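Side-chain contacts in pentacotripeptide-repeat region of PRORP domain-containing protein (Brachypodium distachyon, PDB 4ME2), which is a pentatricopeptide-repeat protein (THA8) of helix-turn-helix repeats that probably binds RNA in a sequence-specific manner, with chloroplast group II introns as likely targets: residues D203-M206 against Y207-A211; A228-A231 against D232-R236. All coordinates share one frame; numbering follows the deposited sequence.

Contact 1. Residues D203-M206 against Y207-A211; sequences DEYM and YRVMA
Arg208 N, Val209 N and Met210 N bond back to Glu204 O, Tyr205 O and Met206 O at 3.0 to 3.1 Å, the i to i+4 pattern that starts helix 204-216 of this helix-turn-helix PPR fold. Asp203 is the N-cap: its OD2 takes Tyr205 N at 3.0 Å, the donor standing well above the carboxylate plane, which gives the N-H of Tyr205, in the first turn, an acceptor. One turn on, Val209 covers one face of the Tyr205 ring. Its CG2 sits 3.8 Å from the centroid of that ring, 18° off the normal, a CH-pi contact displaced toward the rim. With CG anti to the backbone N (chi1 -176°), the ring of Tyr205 is carried under CG2 of Val209, the two side chains crossing at a slant, and the ring also touches Thr172 and Arg176 of helix 168-180. Met206 and Met210 run side by side in the same direction, SD of Met206 4.1 Å from CG of Met210, on the buried flank that meets Tyr191 of helix 184-197. Glu204 and Arg208 cross with their aliphatic parts touching, while the opposite charges stay apart, OE2 of Glu204 4.9 Å from NH1 of Arg208. Tyr207 points its ring back past the helix start, touching Tyr191 and, on helix 220-236, Asp229 and the Trp233 ring. A serine in place of Tyr207 would probably open a gap between these helices and deprive the Trp233 ring of one of its aromatic neighbours. At the helix start, CD2 of Tyr207 comes obliquely to 3.2 Å from Asp203 O.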
loop_
_atom_site.group_PDB
_atom_site.type_symbol
_atom_site.label_atom_id
_atom_site.label_comp_id
_atom_site.label_asym_id
_atom_site.label_seq_id
_atom_site.Cartn_x
_atom_site.Cartn_y
_atom_site.Cartn_z
ATOM N N ASP A 203 7.568 5.724 -17.169
ATOM C CA ASP A 203 8.925 6.053 -17.610
ATOM C C ASP A 203 9.798 4.808 -17.771
ATOM O O ASP A 203 9.388 3.701 -17.419
ATOM C CB ASP A 203 9.573 7.028 -16.609
ATOM C CG ASP A 203 11.024 7.363 -16.954
ATOM O OD1 ASP A 203 11.296 7.752 -18.112
ATOM O OD2 ASP A 203 11.894 7.236 -16.064
ATOM N N GLU A 204 11.001 4.998 -18.311
ATOM C CA GLU A 204 11.995 3.929 -18.383
ATOM C C GLU A 204 12.290 3.385 -16.995
ATOM O O GLU A 204 12.464 2.178 -16.822
ATOM C CB GLU A 204 13.294 4.423 -19.019
ATOM C CG GLU A 204 14.417 3.395 -19.011
ATOM C CD GLU A 204 15.654 3.864 -19.755
ATOM O OE1 GLU A 204 15.905 5.088 -19.806
ATOM O OE2 GLU A 204 16.385 3.002 -20.286
ATOM N N TYR A 205 12.352 4.287 -16.016
ATOM C CA TYR A 205 12.611 3.904 -14.630
ATOM C C TYR A 205 11.645 2.842 -14.091
ATOM O O TYR A 205 12.080 1.889 -13.464
ATOM C CB TYR A 205 12.638 5.133 -13.716
ATOM C CG TYR A 205 13.000 4.828 -12.280
ATOM C CD1 TYR A 205 14.156 4.117 -11.969
ATOM C CD2 TYR A 205 12.186 5.258 -11.235
ATOM C CE1 TYR A 205 14.489 3.835 -10.658
ATOM C CE2 TYR A 205 12.514 4.987 -9.920
ATOM C CZ TYR A 205 13.664 4.273 -9.641
ATOM O OH TYR A 205 13.999 4.004 -8.342
ATOM N N MET A 206 10.345 3.001 -14.327
ATOM C CA MET A 206 9.386 1.989 -13.877
ATOM C C MET A 206 9.696 0.621 -14.485
ATOM O O MET A 206 9.637 -0.399 -13.797
ATOM C CB MET A 206 7.957 2.393 -14.217
ATOM C CG MET A 206 6.916 1.316 -13.944
ATOM S SD MET A 206 6.727 0.896 -12.200
ATOM C CE MET A 206 5.434 2.037 -11.721
ATOM N N TYR A 207 10.017 0.608 -15.775
ATOM C CA TYR A 207 10.328 -0.643 -16.469
ATOM C C TYR A 207 11.559 -1.324 -15.883
ATOM O O TYR A 207 11.570 -2.538 -15.676
ATOM C CB TYR A 207 10.527 -0.409 -17.968
ATOM C CG TYR A 207 9.303 0.107 -18.680
ATOM C CD1 TYR A 207 8.076 -0.534 -18.552
ATOM C CD2 TYR A 207 9.373 1.234 -19.495
ATOM C CE1 TYR A 207 6.949 -0.065 -19.204
ATOM C CE2 TYR A 207 8.252 1.712 -20.148
ATOM C CZ TYR A 207 7.047 1.058 -20.003
ATOM O OH TYR A 207 5.935 1.526 -20.650
ATOM N N ARG A 208 12.601 -0.541 -15.622
ATOM C CA ARG A 208 13.841 -1.097 -15.104
ATOM C C ARG A 208 13.643 -1.660 -13.700
ATOM O O ARG A 208 14.164 -2.725 -13.380
ATOM C CB ARG A 208 14.959 -0.051 -15.111
ATOM C CG ARG A 208 15.305 0.487 -16.495
ATOM C CD ARG A 208 16.519 1.398 -16.444
ATOM N NE ARG A 208 17.613 0.767 -15.708
ATOM C CZ ARG A 208 18.858 1.229 -15.641
ATOM N NH1 ARG A 208 19.202 2.346 -16.275
ATOM N NH2 ARG A 208 19.768 0.563 -14.940
ATOM N N VAL A 209 12.886 -0.937 -12.875
ATOM C CA VAL A 209 12.571 -1.397 -11.523
ATOM C C VAL A 209 11.931 -2.779 -11.596
ATOM O O VAL A 209 12.357 -3.710 -10.908
ATOM C CB VAL A 209 11.611 -0.427 -10.797
ATOM C CG1 VAL A 209 11.089 -1.042 -9.503
ATOM C CG2 VAL A 209 12.307 0.895 -10.506
ATOM N N MET A 210 10.923 -2.890 -12.455
ATOM C CA MET A 210 10.102 -4.091 -12.547
ATOM C C MET A 210 10.826 -5.254 -13.222
ATOM O O MET A 210 10.808 -6.374 -12.712
ATOM C CB MET A 210 8.774 -3.775 -13.235
ATOM C CG MET A 210 7.763 -3.108 -12.312
ATOM S SD MET A 210 7.285 -4.207 -10.961
ATOM C CE MET A 210 6.499 -5.521 -11.892
ATOM N N ALA A 211 11.474 -4.989 -14.352
ATOM C CA ALA A 211 12.172 -6.051 -15.086
ATOM C C ALA A 211 13.246 -6.727 -14.234
ATOM O O ALA A 211 13.318 -7.956 -14.176
ATOM C CB ALA A 211 12.760 -5.517 -16.387
#

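Contact 2. Residues A228-A231 against D232-R236; sequences ADLA and DWEAR
Asp232 N bonds to Ala228 O at 2.9 Å, the first of four successive i to i+4 amide bonds that continue into Trp233, Glu234 and Ala235 along the last helix of the PPR array, 220-236. The CB of Asp232 lies 3.3 Å from Asp229 O, and its carboxylate turns away from the preceding turn toward Arg236. There a single oxygen receives two nitrogens of the guanidinium side-on: NE and NH2 of Arg236 each lie 3.0 Å from OD2 of Asp232. OD2 offers its anti lone pair to NH2 and takes NE on the same anti side, 30° out of the carboxylate plane. Both bonds are bent, at 138°, and the pair forms a salt bridge one turn apart on an exposed surface. Trp233 has CG anti to its own N (chi1 -175°), which swings the indole off the preceding turn; its nearest side-chain approach to Leu230 is oblique, CE3 of Trp233 4.4 Å from CD1 of Leu230. Glu234 crosses Leu230 with an extended chain: CG of Glu234 lies 3.5 Å from Leu230 O, and OE2 of Glu234 reaches the leucine side chain at 4.2 Å from CG of Leu230. Ala235 adds its methyl, CB, 3.6 Å from Ala231 O. On the inward side, OD2 of Asp229 is held by Tyr191 OH and in a salt bridge by Arg196, both of helix 184-197. Asp229, Leu230 and Arg236 touch Tyr207 of helix 204-216, and Trp233 rests on Glu204 there and meets the His237 ring, so this terminal helix leans on its two predecessors.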
loop_
_atom_site.group_PDB
_atom_site.type_symbol
_atom_site.label_atom_id
_atom_site.label_comp_id
_atom_site.label_asym_id
_atom_site.label_seq_id
_atom_site.Cartn_x
_atom_site.Cartn_y
_atom_site.Cartn_z
ATOM N N ALA A 228 9.480 -7.068 -22.438
ATOM C CA ALA A 228 8.746 -6.764 -23.666
ATOM C C ALA A 228 8.275 -5.303 -23.669
ATOM O O ALA A 228 8.434 -4.589 -24.662
ATOM C CB ALA A 228 7.569 -7.719 -23.828
ATOM N N ASP A 229 7.718 -4.858 -22.544
ATOM C CA ASP A 229 7.275 -3.470 -22.405
ATOM C C ASP A 229 8.444 -2.487 -22.521
ATOM O O ASP A 229 8.338 -1.469 -23.206
ATOM C CB ASP A 229 6.548 -3.262 -21.070
ATOM C CG ASP A 229 5.256 -4.057 -20.966
ATOM O OD1 ASP A 229 4.733 -4.512 -22.007
ATOM O OD2 ASP A 229 4.757 -4.227 -19.830
ATOM N N LEU A 230 9.550 -2.796 -21.847
ATOM C CA LEU A 230 10.771 -1.991 -21.932
ATOM C C LEU A 230 11.297 -1.920 -23.368
ATOM O O LEU A 230 11.656 -0.840 -23.845
ATOM C CB LEU A 230 11.848 -2.530 -20.984
ATOM C CG LEU A 230 13.219 -1.843 -21.018
ATOM C CD1 LEU A 230 13.101 -0.328 -20.888
ATOM C CD2 LEU A 230 14.128 -2.408 -19.939
ATOM N N ALA A 231 11.325 -3.063 -24.054
ATOM C CA ALA A 231 11.744 -3.099 -25.460
ATOM C C ALA A 231 10.849 -2.207 -26.319
ATOM O O ALA A 231 11.336 -1.465 -27.172
ATOM C CB ALA A 231 11.755 -4.527 -25.994
ATOM N N ASP A 232 9.542 -2.284 -26.074
ATOM C CA ASP A 232 8.563 -1.450 -26.760
ATOM C C ASP A 232 8.894 0.022 -26.517
ATOM O O ASP A 232 8.897 0.829 -27.446
ATOM C CB ASP A 232 7.156 -1.785 -26.264
ATOM C CG ASP A 232 6.067 -1.113 -27.079
ATOM O OD1 ASP A 232 5.532 -1.767 -27.996
ATOM O OD2 ASP A 232 5.734 0.061 -26.801
ATOM N N TRP A 233 9.194 0.360 -25.264
ATOM C CA TRP A 233 9.606 1.717 -24.917
ATOM C C TRP A 233 10.869 2.118 -25.641
ATOM O O TRP A 233 10.929 3.188 -26.242
ATOM C CB TRP A 233 9.740 1.866 -23.401
ATOM C CG TRP A 233 10.040 3.265 -22.951
ATOM C CD1 TRP A 233 9.137 4.256 -22.585
ATOM C CD2 TRP A 233 11.357 3.874 -22.816
ATOM N NE1 TRP A 233 9.792 5.408 -22.239
ATOM C CE2 TRP A 233 11.127 5.247 -22.357
ATOM C CE3 TRP A 233 12.658 3.438 -23.024
ATOM C CZ2 TRP A 233 12.171 6.125 -22.121
ATOM C CZ3 TRP A 233 13.706 4.334 -22.783
ATOM C CH2 TRP A 233 13.466 5.645 -22.343
ATOM N N GLU A 234 11.882 1.255 -25.619
ATOM C CA GLU A 234 13.162 1.572 -26.252
ATOM C C GLU A 234 13.016 1.841 -27.752
ATOM O O GLU A 234 13.599 2.789 -28.272
ATOM C CB GLU A 234 14.180 0.461 -26.002
ATOM C CG GLU A 234 14.792 0.481 -24.612
ATOM C CD GLU A 234 15.618 -0.759 -24.327
ATOM O OE1 GLU A 234 15.437 -1.775 -25.033
ATOM O OE2 GLU A 234 16.447 -0.719 -23.394
ATOM N N ALA A 235 12.224 1.016 -28.437
ATOM C CA ALA A 235 12.013 1.182 -29.879
ATOM C C ALA A 235 11.377 2.537 -30.207
ATOM O O ALA A 235 11.514 3.040 -31.327
ATOM C CB ALA A 235 11.179 0.039 -30.439
ATOM N N ARG A 236 10.692 3.115 -29.221
ATOM C CA ARG A 236 10.122 4.457 -29.333
ATOM C C ARG A 236 11.175 5.526 -29.029
ATOM O O ARG A 236 11.334 6.473 -29.802
ATOM C CB ARG A 236 8.911 4.617 -28.403
ATOM C CG ARG A 236 7.662 3.857 -28.829
ATOM C CD ARG A 236 6.521 4.079 -27.844
ATOM N NE ARG A 236 6.419 3.012 -26.847
ATOM C CZ ARG A 236 6.126 3.207 -25.563
ATOM N NH1 ARG A 236 5.917 4.433 -25.099
ATOM N NH2 ARG A 236 6.051 2.177 -24.735
#

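Contacts 1 and 2 lie on consecutive helices, 204-216 and 220-236, with centres about 11 Å apart, and touch directly. Contact 1 is partly buried, with Met206, Tyr207 and Met210 turned inward; contact 2 is a surface contact with no buried residue, farther from the centre of the chain. Sulfur and aromatic packing marks the first, whereas a carboxylate-guanidinium pair stands out in the second. Tyr207 joins them: its CE2 lies 3.6 Å from CB of Trp233 and its CE1 3.7 Å from CB of Asp229. Glu204 adds CB at 3.5 Å from CH2 of Trp233. Tyr191 of helix 184-197 serves both, packing on Met206 and hydrogen-bonding Asp229.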